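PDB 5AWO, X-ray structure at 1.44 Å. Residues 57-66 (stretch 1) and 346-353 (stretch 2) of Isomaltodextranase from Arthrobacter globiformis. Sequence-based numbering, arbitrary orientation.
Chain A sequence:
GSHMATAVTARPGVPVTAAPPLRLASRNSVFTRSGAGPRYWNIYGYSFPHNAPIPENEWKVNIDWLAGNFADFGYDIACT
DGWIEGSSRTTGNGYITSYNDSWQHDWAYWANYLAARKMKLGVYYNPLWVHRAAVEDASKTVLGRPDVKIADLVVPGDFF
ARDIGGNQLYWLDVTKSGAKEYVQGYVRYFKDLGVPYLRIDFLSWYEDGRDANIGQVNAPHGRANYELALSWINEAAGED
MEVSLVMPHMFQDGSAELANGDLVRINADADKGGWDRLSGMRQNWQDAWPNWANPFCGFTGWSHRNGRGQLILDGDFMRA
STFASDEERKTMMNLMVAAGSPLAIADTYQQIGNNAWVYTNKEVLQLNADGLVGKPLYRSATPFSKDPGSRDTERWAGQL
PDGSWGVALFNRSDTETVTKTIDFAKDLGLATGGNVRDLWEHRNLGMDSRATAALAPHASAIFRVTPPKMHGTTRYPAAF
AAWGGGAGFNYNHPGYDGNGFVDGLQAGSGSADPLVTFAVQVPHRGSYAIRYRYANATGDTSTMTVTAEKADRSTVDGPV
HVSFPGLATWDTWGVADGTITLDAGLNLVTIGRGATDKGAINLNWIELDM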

ATOM      1  N   ASN A  57      31.092  -0.930   5.160  1.00 19.39           N
ATOM      2  CA  ASN A  57      31.598   0.178   4.346  1.00 20.63           C
ATOM      3  C   ASN A  57      30.779   0.431   3.084  1.00 19.88           C
ATOM      4  O   ASN A  57      30.628   1.592   2.665  1.00 20.55           O
ATOM      5  CB  ASN A  57      33.058   0.009   3.931  1.00 21.98           C
ATOM      6  CG  ASN A  57      33.619   1.306   3.359  1.00 24.80           C
ATOM      7  OD1 ASN A  57      33.602   2.332   4.031  1.00 28.13           O
ATOM      8  ND2 ASN A  57      34.026   1.291   2.092  1.00 26.96           N
ATOM      9  N   GLU A  58      30.232  -0.637   2.503  1.00 18.67           N
ATOM     10  CA  GLU A  58      29.345  -0.474   1.337  1.00 18.63           C
ATOM     11  C   GLU A  58      28.040   0.200   1.725  1.00 17.86           C
ATOM     12  O   GLU A  58      27.538   1.061   1.004  1.00 17.72           O
ATOM     13  CB  GLU A  58      29.108  -1.816   0.682  1.00 18.85           C
ATOM     14  CG  GLU A  58      30.325  -2.241  -0.111  1.00 20.79           C
ATOM     15  CD  GLU A  58      30.585  -1.283  -1.255  1.00 23.81           C
ATOM     16  OE1 GLU A  58      29.916  -1.409  -2.280  1.00 26.49           O
ATOM     17  OE2 GLU A  58      31.406  -0.360  -1.113  1.00 30.72           O
ATOM     18  N   TRP A  59      27.509  -0.148   2.896  1.00 18.05           N
ATOM     19  CA  TRP A  59      26.372   0.566   3.456  1.00 17.43           C
ATOM     20  C   TRP A  59      26.666   2.065   3.627  1.00 17.66           C
ATOM     21  O   TRP A  59      25.874   2.917   3.232  1.00 17.89           O
ATOM     22  CB  TRP A  59      26.008  -0.102   4.778  1.00 17.15           C
ATOM     23  CG  TRP A  59      25.090   0.578   5.744  1.00 17.56           C
ATOM     24  CD1 TRP A  59      25.445   1.168   6.936  1.00 16.48           C
ATOM     25  CD2 TRP A  59      23.651   0.654   5.691  1.00 16.40           C
ATOM     26  NE1 TRP A  59      24.340   1.617   7.590  1.00 15.99           N
ATOM     27  CE2 TRP A  59      23.214   1.292   6.869  1.00 16.99           C
ATOM     28  CE3 TRP A  59      22.693   0.223   4.766  1.00 16.65           C
ATOM     29  CZ2 TRP A  59      21.863   1.568   7.125  1.00 16.35           C
ATOM     30  CZ3 TRP A  59      21.351   0.480   5.039  1.00 16.56           C
ATOM     31  CH2 TRP A  59      20.945   1.136   6.185  1.00 17.23           C
ATOM     32  N   LYS A  60      27.843   2.373   4.199  1.00 18.29           N
ATOM     33  CA  LYS A  60      28.222   3.772   4.411  1.00 20.03           C
ATOM     34  C   LYS A  60      28.339   4.538   3.085  1.00 17.67           C
ATOM     35  O   LYS A  60      27.809   5.634   2.958  1.00 19.35           O
ATOM     36  CB  LYS A  60      29.551   3.860   5.180  1.00 21.85           C
ATOM     37  CG  LYS A  60      29.953   5.283   5.545  1.00 24.54           C
ATOM     38  CD  LYS A  60      31.318   5.314   6.213  1.00 24.88           C
ATOM     39  CE  LYS A  60      31.706   6.722   6.645  1.00 26.20           C
ATOM     40  NZ  LYS A  60      31.805   7.668   5.497  1.00 27.27           N
ATOM     41  N   VAL A  61      29.028   3.953   2.115  1.00 18.92           N
ATOM     42  CA  VAL A  61      29.262   4.652   0.852  1.00 19.02           C
ATOM     43  C   VAL A  61      27.926   4.869   0.124  1.00 19.47           C
ATOM     44  O   VAL A  61      27.668   5.942  -0.414  1.00 19.89           O
ATOM     45  CB  VAL A  61      30.332   3.951  -0.004  1.00 19.94           C
ATOM     46  CG1 VAL A  61      30.515   4.644  -1.339  1.00 20.45           C
ATOM     47  CG2 VAL A  61      31.684   3.976   0.721  1.00 20.80           C
ATOM     48  N   ASN A  62      27.045   3.877   0.163  1.00 19.52           N
ATOM     49  CA  ASN A  62      25.699   4.100  -0.389  1.00 18.87           C
ATOM     50  C   ASN A  62      24.934   5.203   0.313  1.00 18.18           C
ATOM     51  O   ASN A  62      24.311   6.051  -0.336  1.00 19.73           O
ATOM     52  CB  ASN A  62      24.872   2.811  -0.376  1.00 17.72           C
ATOM     53  CG  ASN A  62      25.255   1.862  -1.496  1.00 17.21           C
ATOM     54  OD1 ASN A  62      25.898   0.819  -1.299  1.00 18.81           O
ATOM     55  ND2 ASN A  62      24.904   2.249  -2.698  1.00 15.93           N
ATOM     56  N   ILE A  63      24.987   5.233   1.652  1.00 17.91           N
ATOM     57  CA  ILE A  63      24.325   6.287   2.389  1.00 18.98           C
ATOM     58  C   ILE A  63      24.870   7.678   1.984  1.00 18.42           C
ATOM     59  O   ILE A  63      24.102   8.621   1.801  1.00 19.12           O
ATOM     60  CB  ILE A  63      24.451   6.117   3.919  1.00 19.79           C
ATOM     61  CG1 ILE A  63      23.594   4.924   4.371  1.00 20.23           C
ATOM     62  CG2 ILE A  63      24.069   7.394   4.658  1.00 20.19           C
ATOM     63  CD1 ILE A  63      23.837   4.520   5.805  1.00 22.18           C
ATOM     64  N   ASP A  64      26.192   7.784   1.897  1.00 20.21           N
ATOM     65  CA  ASP A  64      26.810   9.074   1.549  1.00 21.47           C
ATOM     66  C   ASP A  64      26.393   9.513   0.140  1.00 20.69           C
ATOM     67  O   ASP A  64      26.110  10.685  -0.092  1.00 23.08           O
ATOM     68  CB  ASP A  64      28.331   8.999   1.683  1.00 23.14           C
ATOM     69  CG  ASP A  64      28.795   8.852   3.133  1.00 24.26           C
ATOM     70  OD1 ASP A  64      28.007   9.150   4.037  1.00 23.04           O
ATOM     71  OD2 ASP A  64      29.969   8.442   3.325  1.00 29.51           O
ATOM     72  N   TRP A  65      26.296   8.548  -0.765  1.00 19.90           N
ATOM     73  CA  TRP A  65      25.809   8.797  -2.122  1.00 19.95           C
ATOM     74  C   TRP A  65      24.347   9.238  -2.095  1.00 19.14           C
ATOM     75  O   TRP A  65      23.988  10.212  -2.729  1.00 19.47           O
ATOM     76  CB  TRP A  65      26.014   7.553  -2.986  1.00 20.32           C
ATOM     77  CG  TRP A  65      25.208   7.473  -4.252  1.00 19.80           C
ATOM     78  CD1 TRP A  65      25.312   8.261  -5.367  1.00 20.70           C
ATOM     79  CD2 TRP A  65      24.174   6.533  -4.526  1.00 19.21           C
ATOM     80  NE1 TRP A  65      24.421   7.851  -6.317  1.00 20.31           N
ATOM     81  CE2 TRP A  65      23.723   6.773  -5.834  1.00 19.16           C
ATOM     82  CE3 TRP A  65      23.619   5.466  -3.804  1.00 19.94           C
ATOM     83  CZ2 TRP A  65      22.712   6.025  -6.417  1.00 18.15           C
ATOM     84  CZ3 TRP A  65      22.618   4.716  -4.394  1.00 19.96           C
ATOM     85  CH2 TRP A  65      22.172   5.001  -5.685  1.00 19.73           C
ATOM     86  N   LEU A  66      23.504   8.562  -1.311  1.00 18.79           N
ATOM     87  CA  LEU A  66      22.120   8.966  -1.205  1.00 19.24           C
ATOM     88  C   LEU A  66      22.006  10.363  -0.632  1.00 19.11           C
ATOM     89  O   LEU A  66      21.213  11.176  -1.086  1.00 19.18           O
ATOM     90  CB  LEU A  66      21.311   8.012  -0.315  1.00 18.73           C
ATOM     91  CG  LEU A  66      21.157   6.604  -0.887  1.00 18.75           C
ATOM     92  CD1 LEU A  66      20.697   5.697   0.234  1.00 19.41           C
ATOM     93  CD2 LEU A  66      20.196   6.582  -2.060  1.00 19.00           C
ATOM     94  N   ALA A 346      16.799   0.297  -5.520  1.00 13.68           N
ATOM     95  CA  ALA A 346      17.788  -0.713  -5.153  1.00 13.57           C
ATOM     96  C   ALA A 346      19.095  -0.597  -5.933  1.00 13.84           C
ATOM     97  O   ALA A 346      20.047  -1.298  -5.605  1.00 14.30           O
ATOM     98  CB  ALA A 346      17.236  -2.126  -5.253  1.00 14.49           C
ATOM     99  N   ASP A 347      19.173   0.254  -6.953  1.00 14.56           N
ATOM    100  CA  ASP A 347      20.489   0.515  -7.552  1.00 15.17           C
ATOM    101  C   ASP A 347      21.446   0.971  -6.459  1.00 15.75           C
ATOM    102  O   ASP A 347      21.112   1.855  -5.662  1.00 15.45           O
ATOM    103  CB  ASP A 347      20.392   1.624  -8.597  1.00 15.26           C
ATOM    104  CG  ASP A 347      19.449   1.267  -9.716  1.00 14.99           C
ATOM    105  OD1 ASP A 347      18.206   1.398  -9.533  1.00 15.18           O
ATOM    106  OD2 ASP A 347      19.961   0.841 -10.773  1.00 16.04           O
ATOM    107  N   THR A 348      22.641   0.392  -6.464  1.00 15.80           N
ATOM    108  CA  THR A 348      23.725   0.879  -5.623  1.00 16.78           C
ATOM    109  C   THR A 348      24.452   2.021  -6.334  1.00 17.67           C
ATOM    110  O   THR A 348      24.200   2.313  -7.510  1.00 16.49           O
ATOM    111  CB  THR A 348      24.779  -0.208  -5.379  1.00 16.59           C
ATOM    112  OG1 THR A 348      25.398  -0.501  -6.630  1.00 18.41           O
ATOM    113  CG2 THR A 348      24.188  -1.487  -4.806  1.00 16.68           C
ATOM    114  N   TYR A 349      25.400   2.651  -5.638  1.00 18.12           N
ATOM    115  CA  TYR A 349      26.208   3.731  -6.206  1.00 18.43           C
ATOM    116  C   TYR A 349      27.003   3.221  -7.406  1.00 18.48           C
ATOM    117  O   TYR A 349      27.276   3.994  -8.334  1.00 19.15           O
ATOM    118  CB  TYR A 349      27.119   4.387  -5.140  1.00 19.74           C
ATOM    119  CG  TYR A 349      28.277   3.555  -4.639  1.00 21.81           C
ATOM    120  CD1 TYR A 349      29.537   3.630  -5.243  1.00 21.95           C
ATOM    121  CD2 TYR A 349      28.137   2.735  -3.526  1.00 22.00           C
ATOM    122  CE1 TYR A 349      30.590   2.858  -4.776  1.00 22.74           C
ATOM    123  CE2 TYR A 349      29.187   1.988  -3.042  1.00 23.75           C
ATOM    124  CZ  TYR A 349      30.415   2.062  -3.663  1.00 23.82           C
ATOM    125  OH  TYR A 349      31.460   1.292  -3.181  1.00 25.65           O
ATOM    126  N   GLN A 350      27.352   1.941  -7.437  1.00 18.02           N
ATOM    127  CA  GLN A 350      28.061   1.386  -8.606  1.00 18.71           C
ATOM    128  C   GLN A 350      27.141   1.096  -9.774  1.00 18.69           C
ATOM    129  O   GLN A 350      27.571   1.174 -10.924  1.00 20.09           O
ATOM    130  CB  GLN A 350      28.799   0.097  -8.279  1.00 20.79           C
ATOM    131  CG  GLN A 350      29.876   0.250  -7.227  1.00 23.33           C
ATOM    132  CD  GLN A 350      29.426  -0.237  -5.884  1.00 26.33           C
ATOM    133  OE1 GLN A 350      28.238  -0.130  -5.530  1.00 26.20           O
ATOM    134  NE2 GLN A 350      30.355  -0.802  -5.125  1.00 26.33           N
ATOM    135  N   GLN A 351      25.888   0.762  -9.492  1.00 17.39           N
ATOM    136  CA  GLN A 351      24.954   0.341 -10.535  1.00 17.40           C
ATOM    137  C   GLN A 351      24.228   1.494 -11.176  1.00 17.57           C
ATOM    138  O   GLN A 351      23.747   1.359 -12.306  1.00 17.20           O
ATOM    139  CB  GLN A 351      23.901  -0.598  -9.945  1.00 16.96           C
ATOM    140  CG  GLN A 351      24.417  -1.956  -9.545  1.00 16.76           C
ATOM    141  CD  GLN A 351      23.478  -2.704  -8.599  1.00 16.73           C
ATOM    142  OE1 GLN A 351      22.637  -2.096  -7.924  1.00 16.34           O
ATOM    143  NE2 GLN A 351      23.618  -4.025  -8.549  1.00 16.91           N
ATOM    144  N   ILE A 352      24.088   2.602 -10.466  1.00 17.23           N
ATOM    145  CA  ILE A 352      23.193   3.678 -10.900  1.00 17.95           C
ATOM    146  C   ILE A 352      23.574   4.217 -12.292  1.00 19.04           C
ATOM    147  O   ILE A 352      22.694   4.535 -13.102  1.00 19.71           O
ATOM    148  CB  ILE A 352      23.049   4.822  -9.860  1.00 18.31           C
ATOM    149  CG1 ILE A 352      21.900   5.780 -10.201  1.00 18.87           C
ATOM    150  CG2 ILE A 352      24.344   5.619  -9.707  1.00 18.78           C
ATOM    151  CD1 ILE A 352      20.515   5.142 -10.188  1.00 18.09           C
ATOM    152  N   GLY A 353      24.870   4.282 -12.589  1.00 18.66           N
ATOM    153  CA  GLY A 353      25.302   4.745 -13.916  1.00 19.35           C
ATOM    154  C   GLY A 353      24.722   6.112 -14.224  1.00 19.99           C
ATOM    155  O   GLY A 353      24.824   7.019 -13.399  1.00 20.02           O
TER
HETATM  156  O   HOH W   1      27.372  -1.131  -3.027  1.00 20.28           O

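The contact joins one side of residues 57-66 of a longer helix to a segment nearly 300 residues further along the chain, and it buries 394 Å² counted over both sides. Tyr 349 lies at its centre: the CA atoms of Asn 62 and Tyr 349 are 5.9 Å apart, the closest CA pair across the contact, and Glu 58, Val 61, Asn 62 and Trp 65, which recur along one side of the helix, all touch this tyrosine.

The hydrogen bonds across the contact converge on the carboxylate of Glu 58. The hydroxyl of Tyr 349 donates to one oxygen, with OH of Tyr 349 2.6 Å from OE2 of Glu 58, and the amide of Gln 350 donates to the other, with NE2 of Gln 350 2.9 Å from OE1 of Glu 58 and a nearly straight N-H...O angle of 163°. Although the CA-to-CB bond of Glu 58 points sideways, its chain bends through two m rotamers and brings the carboxylate to both donors. A water adds a bridge beside the direct bond, lying 2.7 Å (its O) from OE1 of Glu 58 and 2.8 Å from OE1 of Gln 350.

Two CH-pi contacts involve Tyr 349 in opposite roles. Its ring receives Val 61, whose CG1 lies 3.5 Å from the centroid of the Tyr 349 ring and only 18° off the normal. Its backbone in turn covers an aromatic face: CA of Tyr 349 sits 3.8 Å from the centroid of the six-membered ring of Trp 65, 10° off the normal. The indole therefore packs flat against the main chain, where the same face also meets C of Thr 348, 3.8 Å from CZ3 of Trp 65. At the ring edge, CH2 of Trp 65 approaches O of Asp 347 at 3.3 Å, close to the ring plane.

Apolar packing adds to the contacts of the indole. CB of Tyr 349 lies 3.7 Å from CD2 of Trp 65, and CB of Ile 352 lies 3.7 Å from CZ2 of Trp 65, so the tryptophan spans the segment from Asp 347 to Ile 352.

Within that segment, the turn is held by its own bonds. N of Thr 348 donates to OE1 of Gln 351 at 2.9 Å, N of Gln 351 returns a bond to OG1 of Thr 348 at 3.2 Å, and N of Ile 352 reaches O of Thr 348 at 3.0 Å. On the helix, a salt bridge links NZ of Lys 60 to OD2 of Asp 64 at 2.9 Å, outside the contact.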